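Long-range contacts in CD1-2 antigen (Gallus gallus, PDB 3DBX), which probably binds lipids in a groove of MHC class I-like fold and presents them as antigens at the cell surface, like other CD1 proteins: residues A36-M41 and I52-V57; V194-T199 and L206-V211; L19-V24 and R97-H102; R82-M87 and K146-T151. One frame throughout, in Å; residues are numbered along the deposited sequence.

Contact 1. Residues A36-M41 and I52-V57; sequences ADVPIM and ICRPWV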
loop_
_atom_site.group_PDB
_atom_site.type_symbol
_atom_site.label_atom_id
_atom_site.label_comp_id
_atom_site.label_asym_id
_atom_site.label_seq_id
_atom_site.Cartn_x
_atom_site.Cartn_y
_atom_site.Cartn_z
ATOM N N ALA A 36 -0.323 -11.305 4.009
ATOM C CA ALA A 36 0.184 -10.956 2.669
ATOM C C ALA A 36 -0.336 -9.556 2.263
ATOM O O ALA A 36 -0.136 -8.601 3.012
ATOM C CB ALA A 36 -0.187 -12.037 1.621
ATOM N N ASP A 37 -1.026 -9.436 1.134
ATOM C CA ASP A 37 -1.680 -8.151 0.755
ATOM C C ASP A 37 -3.187 -8.189 0.936
ATOM O O ASP A 37 -3.903 -7.343 0.418
ATOM C CB ASP A 37 -1.342 -7.754 -0.708
ATOM C CG ASP A 37 -1.592 -8.859 -1.709
ATOM O OD1 ASP A 37 -2.009 -9.968 -1.313
ATOM O OD2 ASP A 37 -1.372 -8.612 -2.919
ATOM N N VAL A 38 -3.678 -9.170 1.680
ATOM C CA VAL A 38 -5.113 -9.344 1.850
ATOM C C VAL A 38 -5.470 -8.665 3.161
ATOM O O VAL A 38 -4.939 -9.067 4.201
ATOM C CB VAL A 38 -5.458 -10.843 2.003
ATOM C CG1 VAL A 38 -6.972 -11.025 2.261
ATOM C CG2 VAL A 38 -4.988 -11.624 0.757
ATOM N N PRO A 39 -6.330 -7.632 3.106
ATOM C CA PRO A 39 -6.895 -6.980 4.289
ATOM C C PRO A 39 -7.761 -7.976 5.054
ATOM O O PRO A 39 -8.663 -8.576 4.473
ATOM C CB PRO A 39 -7.763 -5.891 3.683
ATOM C CG PRO A 39 -7.128 -5.621 2.319
ATOM C CD PRO A 39 -6.820 -6.999 1.862
ATOM N N ILE A 40 -7.452 -8.190 6.331
ATOM C CA ILE A 40 -8.144 -9.183 7.180
ATOM C C ILE A 40 -9.179 -8.463 8.049
ATOM O O ILE A 40 -10.303 -8.949 8.237
ATOM C CB ILE A 40 -7.105 -9.976 8.076
ATOM C CG1 ILE A 40 -6.258 -10.895 7.218
ATOM C CG2 ILE A 40 -7.774 -10.819 9.110
ATOM C CD1 ILE A 40 -7.035 -11.571 6.129
ATOM N N MET A 41 -8.768 -7.302 8.565
ATOM C CA MET A 41 -9.555 -6.510 9.502
ATOM C C MET A 41 -9.288 -5.051 9.206
ATOM O O MET A 41 -8.170 -4.683 8.847
ATOM C CB MET A 41 -9.144 -6.804 10.950
ATOM C CG MET A 41 -9.704 -8.085 11.495
ATOM S SD MET A 41 -9.332 -8.422 13.231
ATOM C CE MET A 41 -7.539 -8.524 13.196
ATOM N N ILE A 52 -14.329 -7.166 10.138
ATOM C CA ILE A 52 -13.726 -8.304 9.442
ATOM C C ILE A 52 -14.062 -8.284 7.934
ATOM O O ILE A 52 -15.240 -8.206 7.558
ATOM C CB ILE A 52 -14.152 -9.613 10.099
ATOM C CG1 ILE A 52 -13.274 -9.860 11.321
ATOM C CG2 ILE A 52 -13.988 -10.761 9.142
ATOM C CD1 ILE A 52 -14.060 -10.111 12.566
ATOM N N CYS A 53 -13.026 -8.381 7.091
ATOM C CA CYS A 53 -13.128 -8.084 5.666
ATOM C C CYS A 53 -13.433 -9.285 4.788
ATOM O O CYS A 53 -13.820 -9.121 3.627
ATOM C CB CYS A 53 -11.832 -7.467 5.157
ATOM S SG CYS A 53 -11.261 -5.984 6.010
ATOM N N ARG A 54 -13.222 -10.485 5.314
ATOM C CA ARG A 54 -13.374 -11.702 4.508
ATOM C C ARG A 54 -14.286 -12.691 5.199
ATOM O O ARG A 54 -14.226 -12.798 6.419
ATOM C CB ARG A 54 -12.005 -12.347 4.223
ATOM C CG ARG A 54 -11.047 -11.444 3.469
ATOM C CD ARG A 54 -11.446 -11.355 2.016
ATOM N NE ARG A 54 -10.526 -10.510 1.272
ATOM C CZ ARG A 54 -10.900 -9.528 0.458
ATOM N NH1 ARG A 54 -12.196 -9.283 0.260
ATOM N NH2 ARG A 54 -9.982 -8.801 -0.174
ATOM N N PRO A 55 -15.131 -13.422 4.417
ATOM C CA PRO A 55 -16.071 -14.382 5.001
ATOM C C PRO A 55 -15.395 -15.571 5.697
ATOM O O PRO A 55 -16.008 -16.175 6.585
ATOM C CB PRO A 55 -16.918 -14.841 3.795
ATOM C CG PRO A 55 -16.703 -13.795 2.742
ATOM C CD PRO A 55 -15.275 -13.366 2.947
ATOM N N TRP A 56 -14.157 -15.891 5.307
ATOM C CA TRP A 56 -13.344 -16.945 5.957
ATOM C C TRP A 56 -12.598 -16.484 7.236
ATOM O O TRP A 56 -12.002 -17.310 7.927
ATOM C CB TRP A 56 -12.346 -17.574 4.950
ATOM C CG TRP A 56 -11.349 -16.584 4.329
ATOM C CD1 TRP A 56 -11.466 -15.956 3.128
ATOM C CD2 TRP A 56 -10.111 -16.131 4.893
ATOM N NE1 TRP A 56 -10.389 -15.125 2.910
ATOM C CE2 TRP A 56 -9.549 -15.207 3.984
ATOM C CE3 TRP A 56 -9.429 -16.407 6.079
ATOM C CZ2 TRP A 56 -8.338 -14.573 4.220
ATOM C CZ3 TRP A 56 -8.239 -15.767 6.318
ATOM C CH2 TRP A 56 -7.699 -14.868 5.392
ATOM N N VAL A 57 -12.622 -15.180 7.542
ATOM C CA VAL A 57 -11.886 -14.606 8.690
ATOM C C VAL A 57 -12.586 -14.666 10.088
ATOM O O VAL A 57 -11.903 -14.699 11.130
ATOM C CB VAL A 57 -11.452 -13.127 8.384
ATOM C CG1 VAL A 57 -11.037 -12.377 9.649
ATOM C CG2 VAL A 57 -10.312 -13.075 7.377
#
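Ile40 carries CG2 anti to its backbone N and CG1 beside that N (chi1 -70°), while Trp56 takes the crowded position between N and carbonyl carbon (chi1 60°); together these torsions bring the isoleucine tip to the indole although its CB starts out away from residues 52-57. CD1 of Ile40 meets CH2 of Trp56 at 3.4 Å, the two side chains crossing at about a right angle. The other branch, CG2 of Ile40, rests 3.7 Å from CG1 of Val57. Arg54, bent at chi2, slips its NE past Val38, whose CG1 lies in the guanidinium plane at its edge. One backbone bond ties the segments: Cys53 N to Ile40 O, 3.0 Å and nearly straight at 171°, with the donor above the carbonyl plane. Trp56 also touches Leu177 of helix 156-180. Ile40 and Met41 both face Ala33 on strand 27-35, a classic beta bulge near the edge of the antiparallel floor of the MHC class I-like groove domain.

Contact 2. Residues V194-T199 and L206-V211; sequences VVFART and LLVCRV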
loop_
_atom_site.group_PDB
_atom_site.type_symbol
_atom_site.label_atom_id
_atom_site.label_comp_id
_atom_site.label_asym_id
_atom_site.label_seq_id
_atom_site.Cartn_x
_atom_site.Cartn_y
_atom_site.Cartn_z
ATOM N N VAL A 194 0.605 -5.567 -23.279
ATOM C CA VAL A 194 0.471 -4.908 -24.569
ATOM C C VAL A 194 1.734 -4.077 -24.756
ATOM O O VAL A 194 2.279 -3.549 -23.772
ATOM C CB VAL A 194 -0.830 -4.049 -24.698
ATOM C CG1 VAL A 194 -2.112 -4.932 -24.682
ATOM C CG2 VAL A 194 -0.932 -2.922 -23.637
ATOM N N VAL A 195 2.204 -4.000 -26.004
ATOM C CA VAL A 195 3.395 -3.206 -26.361
ATOM C C VAL A 195 3.002 -2.165 -27.425
ATOM O O VAL A 195 2.326 -2.501 -28.419
ATOM C CB VAL A 195 4.537 -4.106 -26.888
ATOM C CG1 VAL A 195 5.683 -3.269 -27.408
ATOM C CG2 VAL A 195 5.070 -5.007 -25.781
ATOM N N PHE A 196 3.374 -0.905 -27.209
ATOM C CA PHE A 196 3.180 0.129 -28.235
ATOM C C PHE A 196 4.328 1.146 -28.184
ATOM O O PHE A 196 5.128 1.121 -27.255
ATOM C CB PHE A 196 1.818 0.821 -28.079
ATOM C CG PHE A 196 1.528 1.277 -26.668
ATOM C CD1 PHE A 196 0.995 0.380 -25.727
ATOM C CD2 PHE A 196 1.832 2.560 -26.273
ATOM C CE1 PHE A 196 0.747 0.788 -24.418
ATOM C CE2 PHE A 196 1.586 2.991 -24.955
ATOM C CZ PHE A 196 1.029 2.114 -24.036
ATOM N N ALA A 197 4.415 2.008 -29.196
ATOM C CA ALA A 197 5.491 3.004 -29.284
ATOM C C ALA A 197 4.954 4.411 -29.267
ATOM O O ALA A 197 3.891 4.693 -29.856
ATOM C CB ALA A 197 6.327 2.783 -30.529
ATOM N N ARG A 198 5.673 5.306 -28.588
ATOM C CA ARG A 198 5.245 6.703 -28.496
ATOM C C ARG A 198 6.434 7.640 -28.719
ATOM O O ARG A 198 7.582 7.193 -28.696
ATOM C CB ARG A 198 4.563 6.958 -27.138
ATOM C CG ARG A 198 3.355 6.024 -26.825
ATOM C CD ARG A 198 2.195 6.452 -27.727
ATOM N NE ARG A 198 0.913 5.799 -27.502
ATOM C CZ ARG A 198 0.289 5.029 -28.387
ATOM N NH1 ARG A 198 0.861 4.736 -29.553
ATOM N NH2 ARG A 198 -0.897 4.522 -28.084
ATOM N N THR A 199 6.170 8.922 -28.986
ATOM C CA THR A 199 7.245 9.878 -29.183
ATOM C C THR A 199 8.056 10.052 -27.896
ATOM O O THR A 199 7.530 9.882 -26.794
ATOM C CB THR A 199 6.743 11.279 -29.647
ATOM O OG1 THR A 199 5.855 11.839 -28.667
ATOM C CG2 THR A 199 6.017 11.177 -30.947
ATOM N N LEU A 206 9.746 5.924 -27.541
ATOM C CA LEU A 206 9.529 5.281 -26.264
ATOM C C LEU A 206 8.736 4.004 -26.504
ATOM O O LEU A 206 7.604 4.063 -26.982
ATOM C CB LEU A 206 8.796 6.207 -25.300
ATOM C CG LEU A 206 8.592 5.690 -23.862
ATOM C CD1 LEU A 206 9.946 5.687 -23.174
ATOM C CD2 LEU A 206 7.627 6.604 -23.094
ATOM N N LEU A 207 9.332 2.844 -26.216
ATOM C CA LEU A 207 8.553 1.616 -26.282
ATOM C C LEU A 207 7.964 1.392 -24.909
ATOM O O LEU A 207 8.675 1.559 -23.928
ATOM C CB LEU A 207 9.406 0.413 -26.689
ATOM C CG LEU A 207 10.215 0.613 -27.977
ATOM C CD1 LEU A 207 10.955 -0.655 -28.308
ATOM C CD2 LEU A 207 9.331 1.049 -29.141
ATOM N N VAL A 208 6.678 1.022 -24.853
ATOM C CA VAL A 208 5.943 0.847 -23.590
ATOM C C VAL A 208 5.406 -0.559 -23.543
ATOM O O VAL A 208 4.813 -1.014 -24.511
ATOM C CB VAL A 208 4.729 1.812 -23.473
ATOM C CG1 VAL A 208 3.978 1.619 -22.165
ATOM C CG2 VAL A 208 5.165 3.294 -23.599
ATOM N N CYS A 209 5.652 -1.261 -22.439
ATOM C CA CYS A 209 5.015 -2.551 -22.210
ATOM C C CYS A 209 4.075 -2.339 -21.001
ATOM O O CYS A 209 4.556 -2.034 -19.917
ATOM C CB CYS A 209 6.087 -3.537 -21.829
ATOM S SG CYS A 209 5.481 -5.199 -21.524
ATOM N N ARG A 210 2.762 -2.453 -21.196
ATOM C CA ARG A 210 1.831 -2.255 -20.106
ATOM C C ARG A 210 1.331 -3.638 -19.695
ATOM O O ARG A 210 0.787 -4.361 -20.521
ATOM C CB ARG A 210 0.682 -1.359 -20.557
ATOM C CG ARG A 210 -0.399 -1.137 -19.480
ATOM C CD ARG A 210 -1.591 -0.399 -20.096
ATOM N NE ARG A 210 -2.753 -0.443 -19.213
ATOM C CZ ARG A 210 -3.938 0.071 -19.495
ATOM N NH1 ARG A 210 -4.131 0.720 -20.640
ATOM N NH2 ARG A 210 -4.912 -0.029 -18.611
ATOM N N VAL A 211 1.549 -4.010 -18.432
ATOM C CA VAL A 211 1.213 -5.364 -17.952
ATOM C C VAL A 211 0.106 -5.202 -16.934
ATOM O O VAL A 211 0.246 -4.399 -16.036
ATOM C CB VAL A 211 2.421 -5.997 -17.253
ATOM C CG1 VAL A 211 2.093 -7.456 -16.891
ATOM C CG2 VAL A 211 3.682 -5.974 -18.220
#
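Arg198 O is gripped by one nearly straight bond, from Leu206 N at 2.8 Å and 174°, and Arg198 N returns a bond to Leu206 O. The same reciprocal pairing recurs at Phe196 with Val208 and at Val194 with Arg210, so six N-H...O bonds join the strands. At the non-hydrogen-bonded pairs between them, CA-H groups point at carbonyls instead, as where Val195 CA lies 3.2 Å from Val208 O. Phe196 stands in the crowded position (chi1 49°), which lays its ring beside Val208; CB of the valine sits over one face, 3.9 Å from the ring centroid, in a CH-pi contact, and CG1 touches CZ at 3.5 Å. The Arg198 guanidinium folds back, its face centred over Phe196 CD2; NH1 bonds to Ala197 O, and NE pairs with an acidic side chain of another protein chain. On the other side of the sheet, Ala197 CB meets Leu207 CD2 at 3.7 Å. This hairpin belongs to the immunoglobulin C1-set domain: 192-200 is an edge strand of its sheet, 204-214 pairs next with 249-257, and Cys209 crosses to Cys267 of strand 265-270 through the disulfide of the sandwich.

Contact 3. Residues L19-V24 and R97-H102; sequences LLLGNV and RVFQIH. With NAG (2-acetamido-2-deoxy-beta-D-glucopyranose), chain C.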
loop_
_atom_site.group_PDB
_atom_site.type_symbol
_atom_site.label_atom_id
_atom_site.label_comp_id
_atom_site.label_asym_id
_atom_site.label_seq_id
_atom_site.Cartn_x
_atom_site.Cartn_y
_atom_site.Cartn_z
ATOM N N LEU A 19 -3.194 7.502 14.237
ATOM C CA LEU A 19 -3.909 8.199 15.279
ATOM C C LEU A 19 -3.693 9.681 14.991
ATOM O O LEU A 19 -2.605 10.182 15.192
ATOM C CB LEU A 19 -3.334 7.824 16.653
ATOM C CG LEU A 19 -3.752 6.482 17.265
ATOM C CD1 LEU A 19 -3.356 5.315 16.350
ATOM C CD2 LEU A 19 -3.183 6.274 18.630
ATOM N N LEU A 20 -4.714 10.330 14.440
ATOM C CA LEU A 20 -4.688 11.756 14.143
ATOM C C LEU A 20 -5.369 12.485 15.276
ATOM O O LEU A 20 -6.602 12.435 15.450
ATOM C CB LEU A 20 -5.355 12.085 12.804
ATOM C CG LEU A 20 -5.648 13.568 12.486
ATOM C CD1 LEU A 20 -4.473 14.556 12.771
ATOM C CD2 LEU A 20 -6.123 13.691 11.037
ATOM N N LEU A 21 -4.539 13.164 16.052
ATOM C CA LEU A 21 -4.963 13.836 17.240
ATOM C C LEU A 21 -5.217 15.309 16.888
ATOM O O LEU A 21 -4.330 16.150 16.995
ATOM C CB LEU A 21 -3.882 13.661 18.314
ATOM C CG LEU A 21 -3.862 12.409 19.208
ATOM C CD1 LEU A 21 -4.162 11.119 18.486
ATOM C CD2 LEU A 21 -2.561 12.317 20.021
ATOM N N GLY A 22 -6.451 15.579 16.459
ATOM C CA GLY A 22 -6.917 16.908 16.048
ATOM C C GLY A 22 -6.778 17.998 17.078
ATOM O O GLY A 22 -5.937 18.873 16.932
ATOM N N ASN A 23 -7.635 17.966 18.098
ATOM C CA ASN A 23 -7.515 18.816 19.292
ATOM C C ASN A 23 -7.571 17.939 20.548
ATOM O O ASN A 23 -7.503 16.708 20.458
ATOM C CB ASN A 23 -8.595 19.920 19.332
ATOM C CG ASN A 23 -10.001 19.399 19.048
ATOM O OD1 ASN A 23 -10.284 18.218 19.241
ATOM N ND2 ASN A 23 -10.891 20.291 18.596
ATOM N N VAL A 24 -7.697 18.555 21.712
ATOM C CA VAL A 24 -7.729 17.790 22.959
ATOM C C VAL A 24 -8.867 16.722 22.991
ATOM O O VAL A 24 -8.640 15.571 23.365
ATOM C CB VAL A 24 -7.695 18.728 24.186
ATOM C CG1 VAL A 24 -8.932 19.612 24.240
ATOM C CG2 VAL A 24 -7.501 17.939 25.468
ATOM N N ARG A 97 -1.408 16.491 16.041
ATOM C CA ARG A 97 -0.289 15.573 16.014
ATOM C C ARG A 97 -0.777 14.319 15.284
ATOM O O ARG A 97 -1.902 13.883 15.501
ATOM C CB ARG A 97 0.136 15.212 17.439
ATOM C CG ARG A 97 0.997 16.242 18.111
ATOM C CD ARG A 97 2.377 16.309 17.504
ATOM N NE ARG A 97 2.990 17.597 17.804
ATOM C CZ ARG A 97 4.141 18.017 17.301
ATOM N NH1 ARG A 97 4.827 17.262 16.455
ATOM N NH2 ARG A 97 4.586 19.208 17.616
ATOM N N VAL A 98 0.035 13.769 14.390
ATOM C CA VAL A 98 -0.290 12.480 13.786
ATOM C C VAL A 98 0.707 11.422 14.244
ATOM O O VAL A 98 1.915 11.527 13.977
ATOM C CB VAL A 98 -0.287 12.498 12.234
ATOM C CG1 VAL A 98 -0.885 11.195 11.686
ATOM C CG2 VAL A 98 -1.043 13.678 11.687
ATOM N N PHE A 99 0.194 10.376 14.891
ATOM C CA PHE A 99 1.029 9.234 15.278
ATOM C C PHE A 99 0.710 8.040 14.403
ATOM O O PHE A 99 -0.425 7.888 13.979
ATOM C CB PHE A 99 0.835 8.873 16.759
ATOM C CG PHE A 99 1.391 9.909 17.723
ATOM C CD1 PHE A 99 2.673 9.771 18.248
ATOM C CD2 PHE A 99 0.626 11.007 18.101
ATOM C CE1 PHE A 99 3.195 10.722 19.124
ATOM C CE2 PHE A 99 1.124 11.947 18.985
ATOM C CZ PHE A 99 2.415 11.804 19.503
ATOM N N GLN A 100 1.705 7.188 14.149
ATOM C CA GLN A 100 1.526 5.979 13.321
ATOM C C GLN A 100 2.243 4.784 13.951
ATOM O O GLN A 100 3.298 4.943 14.585
ATOM C CB GLN A 100 2.018 6.217 11.894
ATOM C CG GLN A 100 1.156 7.204 11.074
ATOM C CD GLN A 100 1.863 7.787 9.886
ATOM O OE1 GLN A 100 2.526 8.787 10.011
ATOM N NE2 GLN A 100 1.699 7.177 8.718
ATOM N N ILE A 101 1.658 3.593 13.794
ATOM C CA ILE A 101 2.192 2.365 14.401
ATOM C C ILE A 101 2.221 1.247 13.370
ATOM O O ILE A 101 1.186 0.887 12.814
ATOM C CB ILE A 101 1.351 1.891 15.643
ATOM C CG1 ILE A 101 1.330 2.948 16.751
ATOM C CG2 ILE A 101 1.909 0.581 16.223
ATOM C CD1 ILE A 101 0.100 3.839 16.743
ATOM N N HIS A 102 3.406 0.705 13.109
ATOM C CA HIS A 102 3.552 -0.378 12.149
ATOM C C HIS A 102 4.140 -1.566 12.885
ATOM O O HIS A 102 5.223 -1.479 13.439
ATOM C CB HIS A 102 4.433 0.059 10.976
ATOM C CG HIS A 102 4.625 -1.001 9.937
ATOM N ND1 HIS A 102 5.694 -1.000 9.071
ATOM C CD2 HIS A 102 3.878 -2.091 9.616
ATOM C CE1 HIS A 102 5.604 -2.045 8.261
ATOM N NE2 HIS A 102 4.519 -2.733 8.580
HETATM C C1 NAG C . -12.143 19.694 18.165
HETATM C C2 NAG C . -13.057 20.859 18.576
HETATM C C3 NAG C . -14.472 20.560 18.089
HETATM C C4 NAG C . -14.444 20.386 16.578
HETATM C C5 NAG C . -13.524 19.219 16.184
HETATM C C6 NAG C . -13.503 19.100 14.652
HETATM C C7 NAG C . -12.511 22.190 20.577
HETATM C C8 NAG C . -13.363 23.431 20.621
HETATM N N2 NAG C . -13.045 21.095 20.017
HETATM O O3 NAG C . -15.388 21.573 18.413
HETATM O O4 NAG C . -15.773 20.206 16.123
HETATM O O5 NAG C . -12.218 19.380 16.758
HETATM O O6 NAG C . -12.251 18.731 14.117
HETATM O O7 NAG C . -11.371 22.219 21.054
#
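Two reciprocal pairs of backbone bonds join these antiparallel strands, central in the sheet that floors the MHC class I-like groove. Leu19 N gives to Phe99 O at 2.8 Å, almost straight at 175°, and Phe99 N returns the bond to Leu19 O. Leu21 N points nearly along the C=O axis of Arg97, whereas Arg97 N approaches Leu21 O from above the carbonyl plane at 3.1 Å. Leu19, Leu21, Phe99 and Ile101 share the face turned to the helices and lipid: CD2 of Leu21 lies obliquely against CE2 of Phe99 at 3.8 Å, and CD1 of Leu19 meets CD1 of Ile101, whose side chain comes within about 4 Å of the bound palmitic acid at its nearest atoms. Leu20 and Val98 meet on the opposite face. Farther out, Met84 and Thr88 of helix 77-89 touch the Phe99 side chain, and a salt bridge to Glu121 secures the Arg97 guanidinium. Past the end of strand 12-21, the glycosylated Asn23 is bonded covalently from ND2 to C1 of N-acetylglucosamine at 1.5 Å.

Contact 4. Residues R82-M87 and K146-T151; sequences RFMHEM and KVMSNT. With PLM (palmitic acid), chain F.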
loop_
_atom_site.group_PDB
_atom_site.type_symbol
_atom_site.label_atom_id
_atom_site.label_comp_id
_atom_site.label_asym_id
_atom_site.label_seq_id
_atom_site.Cartn_x
_atom_site.Cartn_y
_atom_site.Cartn_z
ATOM N N ARG A 82 -4.914 7.106 24.473
ATOM C CA ARG A 82 -4.630 7.867 25.679
ATOM C C ARG A 82 -3.130 8.001 25.952
ATOM O O ARG A 82 -2.682 9.047 26.390
ATOM C CB ARG A 82 -5.363 7.291 26.893
ATOM C CG ARG A 82 -5.357 8.227 28.100
ATOM C CD ARG A 82 -6.457 7.899 29.120
ATOM N NE ARG A 82 -6.628 6.455 29.261
ATOM C CZ ARG A 82 -5.870 5.689 30.042
ATOM N NH1 ARG A 82 -4.886 6.238 30.762
ATOM N NH2 ARG A 82 -6.100 4.377 30.101
ATOM N N PHE A 83 -2.354 6.963 25.670
ATOM C CA PHE A 83 -0.902 7.063 25.771
ATOM C C PHE A 83 -0.329 8.121 24.820
ATOM O O PHE A 83 0.628 8.811 25.174
ATOM C CB PHE A 83 -0.241 5.720 25.477
ATOM C CG PHE A 83 1.254 5.737 25.641
ATOM C CD1 PHE A 83 1.829 5.803 26.912
ATOM C CD2 PHE A 83 2.089 5.698 24.523
ATOM C CE1 PHE A 83 3.212 5.822 27.066
ATOM C CE2 PHE A 83 3.475 5.725 24.667
ATOM C CZ PHE A 83 4.037 5.784 25.935
ATOM N N MET A 84 -0.902 8.240 23.620
ATOM C CA MET A 84 -0.416 9.238 22.650
ATOM C C MET A 84 -0.811 10.668 23.030
ATOM O O MET A 84 0.022 11.572 22.961
ATOM C CB MET A 84 -0.835 8.895 21.229
ATOM C CG MET A 84 -0.239 7.575 20.664
ATOM S SD MET A 84 1.557 7.376 20.839
ATOM C CE MET A 84 1.758 5.704 20.223
ATOM N N HIS A 85 -2.060 10.868 23.454
ATOM C CA HIS A 85 -2.488 12.160 24.027
ATOM C C HIS A 85 -1.622 12.584 25.209
ATOM O O HIS A 85 -1.345 13.767 25.376
ATOM C CB HIS A 85 -3.961 12.135 24.458
ATOM C CG HIS A 85 -4.931 12.413 23.351
ATOM N ND1 HIS A 85 -5.200 13.687 22.898
ATOM C CD2 HIS A 85 -5.702 11.582 22.611
ATOM C CE1 HIS A 85 -6.092 13.630 21.924
ATOM N NE2 HIS A 85 -6.413 12.362 21.731
ATOM N N GLU A 86 -1.203 11.615 26.021
ATOM C CA GLU A 86 -0.387 11.866 27.210
ATOM C C GLU A 86 1.044 12.300 26.904
ATOM O O GLU A 86 1.600 13.147 27.605
ATOM C CB GLU A 86 -0.319 10.621 28.100
ATOM C CG GLU A 86 -1.648 9.969 28.472
ATOM C CD GLU A 86 -2.713 10.953 28.927
ATOM O OE1 GLU A 86 -2.590 11.489 30.055
ATOM O OE2 GLU A 86 -3.682 11.164 28.157
ATOM N N MET A 87 1.649 11.685 25.894
ATOM C CA MET A 87 3.036 11.985 25.525
ATOM C C MET A 87 3.150 13.350 24.841
ATOM O O MET A 87 4.148 14.057 25.004
ATOM C CB MET A 87 3.615 10.881 24.625
ATOM C CG MET A 87 3.744 9.500 25.286
ATOM S SD MET A 87 4.916 9.388 26.664
ATOM C CE MET A 87 3.871 9.689 28.094
ATOM N N LYS A 146 12.606 10.727 23.681
ATOM C CA LYS A 146 13.225 10.307 24.943
ATOM C C LYS A 146 12.168 9.898 25.974
ATOM O O LYS A 146 12.351 8.919 26.697
ATOM C CB LYS A 146 14.122 11.432 25.493
ATOM C CG LYS A 146 14.825 11.133 26.813
ATOM C CD LYS A 146 15.585 12.357 27.325
ATOM C CE LYS A 146 16.065 12.168 28.765
ATOM N NZ LYS A 146 16.671 13.407 29.326
ATOM N N VAL A 147 11.068 10.654 26.023
ATOM C CA VAL A 147 9.975 10.431 26.970
ATOM C C VAL A 147 9.202 9.139 26.645
ATOM O O VAL A 147 9.000 8.299 27.526
ATOM C CB VAL A 147 9.013 11.657 27.016
ATOM C CG1 VAL A 147 7.728 11.320 27.751
ATOM C CG2 VAL A 147 9.696 12.867 27.666
ATOM N N MET A 148 8.793 8.980 25.387
ATOM C CA MET A 148 8.038 7.808 24.960
ATOM C C MET A 148 8.829 6.510 25.106
ATOM O O MET A 148 8.222 5.442 25.506
ATOM C CB MET A 148 7.581 7.968 23.507
ATOM C CG MET A 148 6.754 6.793 23.008
ATOM S SD MET A 148 5.878 7.198 21.494
ATOM C CE MET A 148 4.763 8.470 22.119
ATOM N N SER A 149 10.173 6.600 24.761
ATOM C CA SER A 149 11.057 5.437 24.823
ATOM C C SER A 149 11.298 4.984 26.269
ATOM O O SER A 149 11.387 3.781 26.533
ATOM C CB SER A 149 12.394 5.758 24.150
ATOM O OG SER A 149 13.217 4.608 24.043
ATOM N N ASN A 150 11.392 5.948 27.191
ATOM C CA ASN A 150 11.682 5.668 28.608
ATOM C C ASN A 150 10.483 5.098 29.372
ATOM O O ASN A 150 10.644 4.103 30.224
ATOM C CB ASN A 150 12.204 6.930 29.316
ATOM C CG ASN A 150 13.666 7.210 29.011
ATOM O OD1 ASN A 150 14.413 6.236 28.455
ATOM N ND2 ASN A 150 14.098 8.558 29.359
ATOM N N THR A 151 9.287 5.767 29.076
ATOM C CA THR A 151 8.021 5.309 29.661
ATOM C C THR A 151 7.703 3.880 29.221
ATOM O O THR A 151 7.279 3.054 30.029
ATOM C CB THR A 151 6.849 6.251 29.259
ATOM O OG1 THR A 151 7.220 7.625 29.494
ATOM C CG2 THR A 151 5.591 5.938 30.061
HETATM C C1 PLM F . -1.489 5.228 29.706
HETATM O O1 PLM F . -2.589 5.538 29.183
HETATM O O2 PLM F . -0.817 6.131 30.254
HETATM C C2 PLM F . -0.970 3.800 29.686
HETATM C C3 PLM F . -1.592 3.000 28.539
HETATM C C4 PLM F . -0.951 1.623 28.379
HETATM C C5 PLM F . 0.220 1.639 27.393
HETATM C C6 PLM F . -0.206 1.485 25.930
HETATM C C7 PLM F . 0.696 2.276 24.984
HETATM C C8 PLM F . 1.648 1.371 24.222
HETATM C C9 PLM F . 1.853 1.869 22.794
HETATM C CA PLM F . 2.743 0.881 22.046
HETATM C CB PLM F . 2.320 0.695 20.594
HETATM C CC PLM F . 1.407 -0.509 20.400
HETATM C CD PLM F . 2.175 -1.749 19.962
HETATM C CE PLM F . 1.328 -2.973 20.237
HETATM C CF PLM F . 1.261 -3.894 19.026
HETATM C CG PLM F . -0.092 -4.594 18.958
#
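The segments of helix 77-89 and helix 143-154 run 11.0 Å apart at their axes with 135° between their directions, and only side chains bridge the gap. Met148 reaches across: CG is anti to the backbone N (chi1 -178°) and the chain stays extended until chi3 bends CE inward. That methyl touches both Met87 CG, a tight 3.5 Å away, and Met84 SD, at 3.6 Å. Phe83, with CG likewise anti to its backbone N, slides its ring past Thr151, so that CG2 of the threonine meets CE1 at the ring edge, in plane, at 3.8 Å; Met148 CG touches CE2 at the edge as well, while Met87 CG lies over one face. Met87, bent at chi2 and chi3, sets SD 3.6 Å from CG1 of Val147. Thr151 OG1 turns back to Val147 O at 2.7 Å, a carbonyl already accepting Thr151 N. Palmitic acid lies against Phe83, its C7 being 3.6 Å from CG, and its O1 approaches Arg82 NH1 over the guanidinium face. With no hydrogen bond across it, the contact rests on thioethers, methyls and an aromatic edge, an apolar join between the two helices, consistent with a groove for lipid tails.

Three of the four contacts build the MHC class I-like groove domain, and contact 2 stands alone in the immunoglobulin domain, its centre 52 Å from that of contact 4. Contacts 1 and 3 reach the same sheet but differ in kind: contact 3 is a regular strand pairing at its middle, whereas contact 1 joins a near-edge strand to an irregular loop through a single backbone bond. Contacts 3 and 4 touch, Phe99 CD1 meeting Met84 SD at 3.7 Å, so floor and helix pack directly on each other. Contact 4 is buried and purely side-chain; contact 2, more exposed, combines backbone pairing with arginines that reach the partner chain.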